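Local coordinates for protein pyruvate kinase (Toxoplasma gondii, PDB 3GG8) that probably catalyses the last step of glycolysis, transferring the phosphoryl group of phosphoenolpyruvate to ADP to yield pyruvate and ATP, at residues C[107-115]-C[187-195]; C[119-130]-C[138-149]. All blocks are in the same frame, centred on the assembly; numbering follows the deposited sequence.

Contact 1: residues C[107-115]-C[187-195]; sequences IRTGFLKDH and IGERKNMNL
Segments 107-115 and 187-195 run in opposite directions as a backbone-bonded pair near the two ends of the small domain inserted in the barrel. A single beta bridge joins Arg108 to Asn192. Beside it Met193 N donates to Ile107 O and Thr109 N to Lys191 O, the latter at 2.8 Å. The side chain of Thr109 then takes over a backbone role: chi1 of 64° sets OG1 between its own N and carbonyl carbon, where it accepts the N-H of Lys191 at 2.8 Å. The preceding amide, Arg190 N, bonds to Gly110 O.

Glu189 ends the pairing by gripping the turn at 112-115 with both carboxylate oxygens. OE2 receives Leu112 N almost straight (2.7 Å, N-H...O 175°), nearly along the C-O axis. OE1 accepts the N-H of His115 ND1, also at 2.7 Å, on its syn side and in the plane of the imidazole, although ring and carboxylate stand 80° apart. This His-carboxylate bond would be expected to favour a protonated imidazole. Alongside, the Arg190 side chain runs with the Phe111 ring, pointing the same way; Arg190 CD lies 3.3 Å from Phe111 CE1, and Arg190 NH1 makes a weak hydrogen bond to Tyr132 OH.

On the buried side Ile107 CG2 packs on Met193 CB, Ile107 CD1 meets Leu195 CD2 at 3.9 Å, and Met193 SD rests against Thr109 CG2 at 3.6 Å. Ile158 and Ile160 of strand 157-160 continue this apolar layer. Pairing of the outgoing and returning chain in this way fits the beta-rich B domain of pyruvate kinases, inserted after the third strand of the TIM barrel.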
loop_
_atom_site.group_PDB
_atom_site.type_symbol
_atom_site.label_atom_id
_atom_site.label_comp_id
_atom_site.label_asym_id
_atom_site.label_seq_id
_atom_site.Cartn_x
_atom_site.Cartn_y
_atom_site.Cartn_z
ATOM N N ILE C 107 -40.500 -2.495 31.623
ATOM C CA ILE C 107 -40.651 -3.324 32.816
ATOM C C ILE C 107 -40.498 -2.407 34.017
ATOM O O ILE C 107 -39.587 -1.572 34.048
ATOM C CB ILE C 107 -39.640 -4.486 32.891
ATOM C CG1 ILE C 107 -39.754 -5.361 31.640
ATOM C CG2 ILE C 107 -39.893 -5.326 34.145
ATOM C CD1 ILE C 107 -38.626 -6.360 31.442
ATOM N N ARG C 108 -41.399 -2.559 34.988
ATOM C CA ARG C 108 -41.369 -1.734 36.191
ATOM C C ARG C 108 -41.637 -2.542 37.455
ATOM O O ARG C 108 -42.317 -3.580 37.420
ATOM C CB ARG C 108 -42.364 -0.560 36.063
ATOM C CG ARG C 108 -41.749 0.682 35.425
ATOM C CD ARG C 108 -42.780 1.746 35.083
ATOM N NE ARG C 108 -42.353 3.078 35.543
ATOM C CZ ARG C 108 -41.449 3.855 34.943
ATOM N NH1 ARG C 108 -41.146 5.039 35.473
ATOM N NH2 ARG C 108 -40.839 3.458 33.826
ATOM N N THR C 109 -41.090 -2.070 38.572
ATOM C CA THR C 109 -41.462 -2.604 39.886
ATOM C C THR C 109 -42.880 -2.140 40.233
ATOM O O THR C 109 -43.417 -1.238 39.601
ATOM C CB THR C 109 -40.497 -2.169 41.011
ATOM O OG1 THR C 109 -40.552 -0.748 41.171
ATOM C CG2 THR C 109 -39.057 -2.572 40.700
ATOM N N GLY C 110 -43.489 -2.769 41.230
ATOM C CA GLY C 110 -44.814 -2.364 41.671
ATOM C C GLY C 110 -44.804 -1.352 42.800
ATOM O O GLY C 110 -43.850 -0.577 42.957
ATOM N N PHE C 111 -45.869 -1.378 43.594
ATOM C CA PHE C 111 -46.082 -0.402 44.659
ATOM C C PHE C 111 -45.535 -0.877 45.998
ATOM O O PHE C 111 -45.465 -2.071 46.248
ATOM C CB PHE C 111 -47.574 -0.055 44.766
ATOM C CG PHE C 111 -48.121 0.607 43.532
ATOM C CD1 PHE C 111 -47.924 1.967 43.315
ATOM C CD2 PHE C 111 -48.814 -0.134 42.578
ATOM C CE1 PHE C 111 -48.417 2.584 42.169
ATOM C CE2 PHE C 111 -49.318 0.473 41.425
ATOM C CZ PHE C 111 -49.121 1.833 41.220
ATOM N N LEU C 112 -45.149 0.080 46.838
ATOM C CA LEU C 112 -44.567 -0.183 48.149
ATOM C C LEU C 112 -45.519 0.246 49.273
ATOM O O LEU C 112 -46.312 1.177 49.113
ATOM C CB LEU C 112 -43.205 0.522 48.278
ATOM C CG LEU C 112 -42.064 -0.040 47.408
ATOM C CD1 LEU C 112 -40.820 0.849 47.420
ATOM C CD2 LEU C 112 -41.712 -1.477 47.820
ATOM N N LYS C 113 -45.444 -0.435 50.408
ATOM C CA LYS C 113 -46.293 -0.082 51.533
ATOM C C LYS C 113 -46.105 1.390 51.880
ATOM O O LYS C 113 -44.969 1.898 51.897
ATOM C CB LYS C 113 -46.040 -0.974 52.754
ATOM C CG LYS C 113 -47.310 -1.172 53.563
ATOM C CD LYS C 113 -47.059 -1.589 54.986
ATOM C CE LYS C 113 -48.117 -0.979 55.891
ATOM N NZ LYS C 113 -47.764 -1.142 57.327
ATOM N N ASP C 114 -47.230 2.071 52.113
ATOM C CA ASP C 114 -47.256 3.506 52.433
ATOM C C ASP C 114 -46.438 4.390 51.476
ATOM O O ASP C 114 -46.017 5.485 51.850
ATOM C CB ASP C 114 -46.834 3.730 53.896
ATOM C CG ASP C 114 -47.816 3.128 54.884
ATOM O OD1 ASP C 114 -47.373 2.408 55.802
ATOM O OD2 ASP C 114 -49.032 3.368 54.736
ATOM N N HIS C 115 -46.230 3.919 50.242
ATOM C CA HIS C 115 -45.381 4.602 49.244
ATOM C C HIS C 115 -43.951 4.867 49.753
ATOM O O HIS C 115 -43.196 5.654 49.165
ATOM C CB HIS C 115 -46.045 5.898 48.729
ATOM C CG HIS C 115 -47.478 5.718 48.333
ATOM N ND1 HIS C 115 -47.861 5.375 47.054
ATOM C CD2 HIS C 115 -48.619 5.797 49.061
ATOM C CE1 HIS C 115 -49.176 5.255 47.009
ATOM N NE2 HIS C 115 -49.661 5.507 48.214
ATOM N N ILE C 187 -34.556 1.760 47.163
ATOM C CA ILE C 187 -35.392 1.898 45.969
ATOM C C ILE C 187 -36.789 2.432 46.300
ATOM O O ILE C 187 -37.368 2.093 47.333
ATOM C CB ILE C 187 -35.458 0.577 45.114
ATOM C CG1 ILE C 187 -35.911 -0.615 45.971
ATOM C CG2 ILE C 187 -34.097 0.296 44.450
ATOM C CD1 ILE C 187 -36.438 -1.795 45.174
ATOM N N GLY C 188 -37.294 3.289 45.415
ATOM C CA GLY C 188 -38.669 3.754 45.466
ATOM C C GLY C 188 -39.560 2.813 44.680
ATOM O O GLY C 188 -39.131 1.730 44.275
ATOM N N GLU C 189 -40.809 3.223 44.469
ATOM C CA GLU C 189 -41.787 2.375 43.793
ATOM C C GLU C 189 -41.922 2.690 42.312
ATOM O O GLU C 189 -41.631 3.813 41.873
ATOM C CB GLU C 189 -43.153 2.423 44.488
ATOM C CG GLU C 189 -43.682 3.801 44.855
ATOM C CD GLU C 189 -45.044 3.725 45.527
ATOM O OE1 GLU C 189 -45.830 4.684 45.401
ATOM O OE2 GLU C 189 -45.349 2.701 46.170
ATOM N N ARG C 190 -42.360 1.683 41.552
ATOM C CA ARG C 190 -42.507 1.782 40.097
ATOM C C ARG C 190 -41.227 2.276 39.417
ATOM O O ARG C 190 -41.245 3.235 38.629
ATOM C CB ARG C 190 -43.683 2.679 39.709
ATOM C CG ARG C 190 -44.894 2.535 40.576
ATOM C CD ARG C 190 -46.113 3.015 39.842
ATOM N NE ARG C 190 -46.533 2.027 38.855
ATOM C CZ ARG C 190 -46.738 2.288 37.568
ATOM N NH1 ARG C 190 -47.106 1.305 36.747
ATOM N NH2 ARG C 190 -46.578 3.523 37.103
ATOM N N LYS C 191 -40.118 1.621 39.732
ATOM C CA LYS C 191 -38.865 1.899 39.059
ATOM C C LYS C 191 -38.670 0.949 37.881
ATOM O O LYS C 191 -39.174 -0.179 37.879
ATOM C CB LYS C 191 -37.702 1.768 40.035
ATOM C CG LYS C 191 -37.769 2.691 41.208
ATOM C CD LYS C 191 -37.884 4.137 40.790
ATOM C CE LYS C 191 -37.772 5.055 41.995
ATOM N NZ LYS C 191 -38.709 6.203 41.873
ATOM N N ASN C 192 -37.926 1.411 36.881
ATOM C CA ASN C 192 -37.572 0.571 35.744
ATOM C C ASN C 192 -36.707 -0.637 36.129
ATOM O O ASN C 192 -35.972 -0.621 37.123
ATOM C CB ASN C 192 -36.916 1.394 34.626
ATOM C CG ASN C 192 -35.578 2.012 35.040
ATOM O OD1 ASN C 192 -34.834 1.469 35.876
ATOM N ND2 ASN C 192 -35.260 3.166 34.433
ATOM N N MET C 193 -36.821 -1.682 35.321
ATOM C CA MET C 193 -36.065 -2.910 35.508
ATOM C C MET C 193 -35.379 -3.312 34.208
ATOM O O MET C 193 -35.896 -3.092 33.103
ATOM C CB MET C 193 -36.981 -4.034 36.018
ATOM C CG MET C 193 -37.574 -3.745 37.400
ATOM S SD MET C 193 -38.736 -4.988 38.005
ATOM C CE MET C 193 -37.696 -6.453 38.103
ATOM N N ASN C 194 -34.191 -3.888 34.355
ATOM C CA ASN C 194 -33.459 -4.423 33.231
ATOM C C ASN C 194 -33.134 -5.885 33.444
ATOM O O ASN C 194 -32.887 -6.328 34.580
ATOM C CB ASN C 194 -32.192 -3.603 32.984
ATOM C CG ASN C 194 -32.508 -2.175 32.557
ATOM O OD1 ASN C 194 -32.834 -1.335 33.387
ATOM N ND2 ASN C 194 -32.433 -1.910 31.259
ATOM N N LEU C 195 -33.129 -6.623 32.338
ATOM C CA LEU C 195 -32.861 -8.060 32.351
ATOM C C LEU C 195 -31.642 -8.418 31.492
ATOM O O LEU C 195 -31.807 -8.964 30.405
ATOM C CB LEU C 195 -34.100 -8.787 31.834
ATOM C CG LEU C 195 -35.170 -9.348 32.767
ATOM C CD1 LEU C 195 -35.372 -8.590 34.086
ATOM C CD2 LEU C 195 -36.488 -9.551 31.996
#

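Contact 2: residues C[119-130]-C[138-149]; sequences TLQQGATLKIVT and ETTIACSYGALP
Strands 125-129 and 140-142 run parallel, their axes 4.6 Å apart at closest approach and 27° from aligned, with Lys127 beside Thr140, Ile128 beside Ile141 and Val129 beside Ala142. They form the parallel edge of the mixed sheet of domain B, strand 140-142 being outermost within the chain. The ladder is the regular parallel one: Lys127 donates to Thr139 O and accepts from Ile141 N, while Val129 donates to Ile141 O and accepts from Cys143 N. The Val129 N to Ile141 O bond is 2.7 Å long and close to straight at 170°.

Ile128 and Ile141 occupy one face, lying side by side with their CG1 atoms 3.8 Å apart. Chi1 of 68° places Ile141 CG1 between the backbone N and carbonyl carbon, and both CG1 and CG2 reach Leu126 CD1, whose side chain crosses that of Ile141 at about a right angle. The CG2 branch of Ile128 presses 3.5 Å from Cys143 CB and also touches Leu148 CD2, so the loop after the strand folds back over this apolar face.

The other face is more polar. There CB of Lys127 touches CB of Thr140, the extended lysine chain then leading away to a cation-pi contact with Tyr176; Val129 CG1 approaches Thr140 OG1, and Val129 CG2 lies beside Ala142 CB.

Farther along, a type I turn from Tyr145 to Leu148 brings Pro149 CD to 3.6 Å from Thr130 OG1. Two further polar contacts lie at this end: Cys143 SG accepts a hydrogen bond from Tyr145 N within the loop, and Thr130 OG1 gives a weak one to Gly146 O at 3.4 Å.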
loop_
_atom_site.group_PDB
_atom_site.type_symbol
_atom_site.label_atom_id
_atom_site.label_comp_id
_atom_site.label_asym_id
_atom_site.label_seq_id
_atom_site.Cartn_x
_atom_site.Cartn_y
_atom_site.Cartn_z
ATOM N N THR C 119 -35.016 -0.131 51.746
ATOM C CA THR C 119 -33.589 -0.301 51.550
ATOM C C THR C 119 -33.208 -1.767 51.742
ATOM O O THR C 119 -33.493 -2.360 52.790
ATOM C CB THR C 119 -32.716 0.680 52.405
ATOM O OG1 THR C 119 -32.416 0.090 53.662
ATOM C CG2 THR C 119 -33.422 2.009 52.631
ATOM N N LEU C 120 -32.600 -2.349 50.706
ATOM C CA LEU C 120 -32.129 -3.727 50.773
ATOM C C LEU C 120 -30.641 -3.762 51.037
ATOM O O LEU C 120 -29.898 -2.912 50.544
ATOM C CB LEU C 120 -32.460 -4.498 49.502
ATOM C CG LEU C 120 -33.957 -4.643 49.254
ATOM C CD1 LEU C 120 -34.381 -3.679 48.154
ATOM C CD2 LEU C 120 -34.304 -6.073 48.899
ATOM N N GLN C 121 -30.227 -4.749 51.828
ATOM C CA GLN C 121 -28.841 -4.916 52.241
ATOM C C GLN C 121 -28.157 -5.925 51.335
ATOM O O GLN C 121 -28.784 -6.890 50.888
ATOM C CB GLN C 121 -28.797 -5.457 53.674
ATOM C CG GLN C 121 -27.967 -4.626 54.627
ATOM C CD GLN C 121 -28.670 -3.340 54.985
ATOM O OE1 GLN C 121 -28.144 -2.247 54.761
ATOM N NE2 GLN C 121 -29.888 -3.458 55.509
ATOM N N GLN C 122 -26.866 -5.724 51.083
ATOM C CA GLN C 122 -26.086 -6.691 50.309
ATOM C C GLN C 122 -26.214 -8.099 50.888
ATOM O O GLN C 122 -26.065 -8.298 52.093
ATOM C CB GLN C 122 -24.616 -6.279 50.225
ATOM C CG GLN C 122 -23.753 -7.320 49.521
ATOM C CD GLN C 122 -22.363 -6.830 49.212
ATOM O OE1 GLN C 122 -22.159 -5.653 48.901
ATOM N NE2 GLN C 122 -21.389 -7.738 49.280
ATOM N N GLY C 123 -26.511 -9.066 50.026
ATOM C CA GLY C 123 -26.644 -10.455 50.453
ATOM C C GLY C 123 -28.007 -10.776 51.049
ATOM O O GLY C 123 -28.260 -11.916 51.464
ATOM N N ALA C 124 -28.884 -9.774 51.093
ATOM C CA ALA C 124 -30.251 -9.990 51.557
ATOM C C ALA C 124 -31.148 -10.510 50.431
ATOM O O ALA C 124 -30.923 -10.224 49.248
ATOM C CB ALA C 124 -30.833 -8.725 52.185
ATOM N N THR C 125 -32.152 -11.281 50.841
ATOM C CA THR C 125 -33.105 -11.960 49.967
ATOM C C THR C 125 -34.243 -11.028 49.542
ATOM O O THR C 125 -34.878 -10.398 50.388
ATOM C CB THR C 125 -33.699 -13.181 50.719
ATOM O OG1 THR C 125 -32.656 -14.133 50.969
ATOM C CG2 THR C 125 -34.832 -13.843 49.939
ATOM N N LEU C 126 -34.502 -10.966 48.237
ATOM C CA LEU C 126 -35.667 -10.257 47.693
ATOM C C LEU C 126 -36.503 -11.141 46.762
ATOM O O LEU C 126 -36.028 -11.590 45.714
ATOM C CB LEU C 126 -35.245 -8.983 46.959
ATOM C CG LEU C 126 -36.272 -8.170 46.153
ATOM C CD1 LEU C 126 -37.368 -7.564 47.037
ATOM C CD2 LEU C 126 -35.545 -7.074 45.377
ATOM N N LYS C 127 -37.747 -11.384 47.157
ATOM C CA LYS C 127 -38.692 -12.081 46.310
ATOM C C LYS C 127 -39.278 -11.080 45.325
ATOM O O LYS C 127 -39.699 -9.991 45.719
ATOM C CB LYS C 127 -39.794 -12.712 47.167
ATOM C CG LYS C 127 -40.770 -13.596 46.412
ATOM C CD LYS C 127 -41.470 -14.506 47.396
ATOM C CE LYS C 127 -42.753 -15.091 46.827
ATOM N NZ LYS C 127 -43.332 -16.074 47.807
ATOM N N ILE C 128 -39.274 -11.429 44.040
ATOM C CA ILE C 128 -39.976 -10.623 43.055
ATOM C C ILE C 128 -41.123 -11.418 42.469
ATOM O O ILE C 128 -40.909 -12.424 41.808
ATOM C CB ILE C 128 -39.045 -10.095 41.950
ATOM C CG1 ILE C 128 -37.923 -9.256 42.561
ATOM C CG2 ILE C 128 -39.843 -9.262 40.906
ATOM C CD1 ILE C 128 -36.915 -8.772 41.552
ATOM N N VAL C 129 -42.343 -10.952 42.714
ATOM C CA VAL C 129 -43.556 -11.669 42.291
ATOM C C VAL C 129 -44.174 -11.103 41.010
ATOM O O VAL C 129 -43.868 -9.978 40.600
ATOM C CB VAL C 129 -44.645 -11.724 43.417
ATOM C CG1 VAL C 129 -44.064 -12.252 44.742
ATOM C CG2 VAL C 129 -45.330 -10.364 43.610
ATOM N N THR C 130 -45.062 -11.896 40.414
ATOM C CA THR C 130 -45.727 -11.576 39.163
ATOM C C THR C 130 -47.120 -10.920 39.378
ATOM O O THR C 130 -47.671 -10.323 38.457
ATOM C CB THR C 130 -45.803 -12.864 38.268
ATOM O OG1 THR C 130 -44.607 -12.982 37.475
ATOM C CG2 THR C 130 -47.017 -12.853 37.347
ATOM N N GLU C 138 -39.812 -4.671 52.160
ATOM C CA GLU C 138 -38.364 -4.888 52.050
ATOM C C GLU C 138 -38.013 -6.288 51.539
ATOM O O GLU C 138 -36.978 -6.463 50.902
ATOM C CB GLU C 138 -37.656 -4.611 53.384
ATOM C CG GLU C 138 -36.182 -4.213 53.238
ATOM C CD GLU C 138 -35.483 -3.965 54.570
ATOM O OE1 GLU C 138 -34.314 -4.384 54.715
ATOM O OE2 GLU C 138 -36.094 -3.353 55.471
ATOM N N THR C 139 -38.881 -7.265 51.807
ATOM C CA THR C 139 -38.629 -8.666 51.460
ATOM C C THR C 139 -39.189 -9.105 50.089
ATOM O O THR C 139 -38.549 -9.898 49.389
ATOM C CB THR C 139 -39.190 -9.615 52.530
ATOM O OG1 THR C 139 -40.590 -9.834 52.301
ATOM C CG2 THR C 139 -38.959 -9.052 53.948
ATOM N N THR C 140 -40.384 -8.623 49.733
ATOM C CA THR C 140 -41.040 -9.002 48.473
ATOM C C THR C 140 -41.588 -7.805 47.686
ATOM O O THR C 140 -42.219 -6.921 48.254
ATOM C CB THR C 140 -42.123 -10.133 48.668
ATOM O OG1 THR C 140 -43.188 -9.987 47.716
ATOM C CG2 THR C 140 -42.709 -10.141 50.067
ATOM N N ILE C 141 -41.325 -7.781 46.379
ATOM C CA ILE C 141 -41.853 -6.742 45.488
ATOM C C ILE C 141 -42.533 -7.326 44.241
ATOM O O ILE C 141 -42.342 -8.503 43.916
ATOM C CB ILE C 141 -40.763 -5.669 45.085
ATOM C CG1 ILE C 141 -39.675 -6.255 44.184
ATOM C CG2 ILE C 141 -40.149 -4.998 46.325
ATOM C CD1 ILE C 141 -38.834 -5.178 43.472
ATOM N N ALA C 142 -43.317 -6.498 43.548
ATOM C CA ALA C 142 -43.998 -6.898 42.311
ATOM C C ALA C 142 -43.294 -6.347 41.078
ATOM O O ALA C 142 -42.632 -5.310 41.147
ATOM C CB ALA C 142 -45.428 -6.450 42.336
ATOM N N CYS C 143 -43.442 -7.056 39.960
ATOM C CA CYS C 143 -42.851 -6.682 38.675
ATOM C C CYS C 143 -43.918 -6.764 37.574
ATOM O O CYS C 143 -44.665 -7.738 37.512
ATOM C CB CYS C 143 -41.666 -7.604 38.369
ATOM S SG CYS C 143 -41.075 -7.616 36.662
ATOM N N SER C 144 -43.979 -5.752 36.709
ATOM C CA SER C 144 -45.040 -5.645 35.689
ATOM C C SER C 144 -44.981 -6.715 34.600
ATOM O O SER C 144 -45.963 -6.938 33.882
ATOM C CB SER C 144 -45.001 -4.270 35.037
ATOM O OG SER C 144 -43.797 -4.111 34.316
ATOM N N TYR C 145 -43.820 -7.360 34.489
ATOM C CA TYR C 145 -43.527 -8.307 33.429
ATOM C C TYR C 145 -43.915 -9.722 33.850
ATOM O O TYR C 145 -43.196 -10.382 34.598
ATOM C CB TYR C 145 -42.046 -8.186 33.057
ATOM C CG TYR C 145 -41.536 -9.153 32.014
ATOM C CD1 TYR C 145 -40.301 -9.788 32.183
ATOM C CD2 TYR C 145 -42.267 -9.423 30.846
ATOM C CE1 TYR C 145 -39.812 -10.683 31.227
ATOM C CE2 TYR C 145 -41.788 -10.323 29.885
ATOM C CZ TYR C 145 -40.563 -10.948 30.090
ATOM O OH TYR C 145 -40.070 -11.821 29.164
ATOM N N GLY C 146 -45.065 -10.169 33.353
ATOM C CA GLY C 146 -45.698 -11.419 33.795
ATOM C C GLY C 146 -44.918 -12.686 33.497
ATOM O O GLY C 146 -45.056 -13.683 34.208
ATOM N N ALA C 147 -44.110 -12.639 32.440
ATOM C CA ALA C 147 -43.273 -13.757 32.019
ATOM C C ALA C 147 -41.866 -13.726 32.629
ATOM O O ALA C 147 -41.005 -14.479 32.204
ATOM C CB ALA C 147 -43.178 -13.795 30.490
ATOM N N LEU C 148 -41.625 -12.867 33.616
ATOM C CA LEU C 148 -40.319 -12.861 34.309
ATOM C C LEU C 148 -39.789 -14.254 34.736
ATOM O O LEU C 148 -38.627 -14.596 34.447
ATOM C CB LEU C 148 -40.320 -11.888 35.503
ATOM C CG LEU C 148 -39.038 -11.767 36.333
ATOM C CD1 LEU C 148 -37.884 -11.187 35.498
ATOM C CD2 LEU C 148 -39.270 -10.966 37.608
ATOM N N PRO C 149 -40.618 -15.056 35.430
ATOM C CA PRO C 149 -40.081 -16.327 35.945
ATOM C C PRO C 149 -39.776 -17.346 34.846
ATOM O O PRO C 149 -39.042 -18.312 35.081
ATOM C CB PRO C 149 -41.201 -16.845 36.859
ATOM C CG PRO C 149 -42.141 -15.696 37.053
ATOM C CD PRO C 149 -42.036 -14.881 35.802
#

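In the fold
Leaving barrel strand 97-101, the chain enters the small domain through 107-115, which waits for its partner until 187-195, just before the return toward helix 207-217. Contact 1 therefore closes the long loop of this insertion. Contact 2 is nested wholly inside it, closing a short excursion of seven residues between 119-130 and 138-149. The two meet directly, their centres about 9 Å apart: Gly110 N lies 2.7 Å from Ala142 O and Arg108 O 2.8 Å from Ser144 N, both probable hydrogen bonds. Segment 107-115 thus links edge strand 140-142 and its following loop to strand 193-194 at the other end of the sheet.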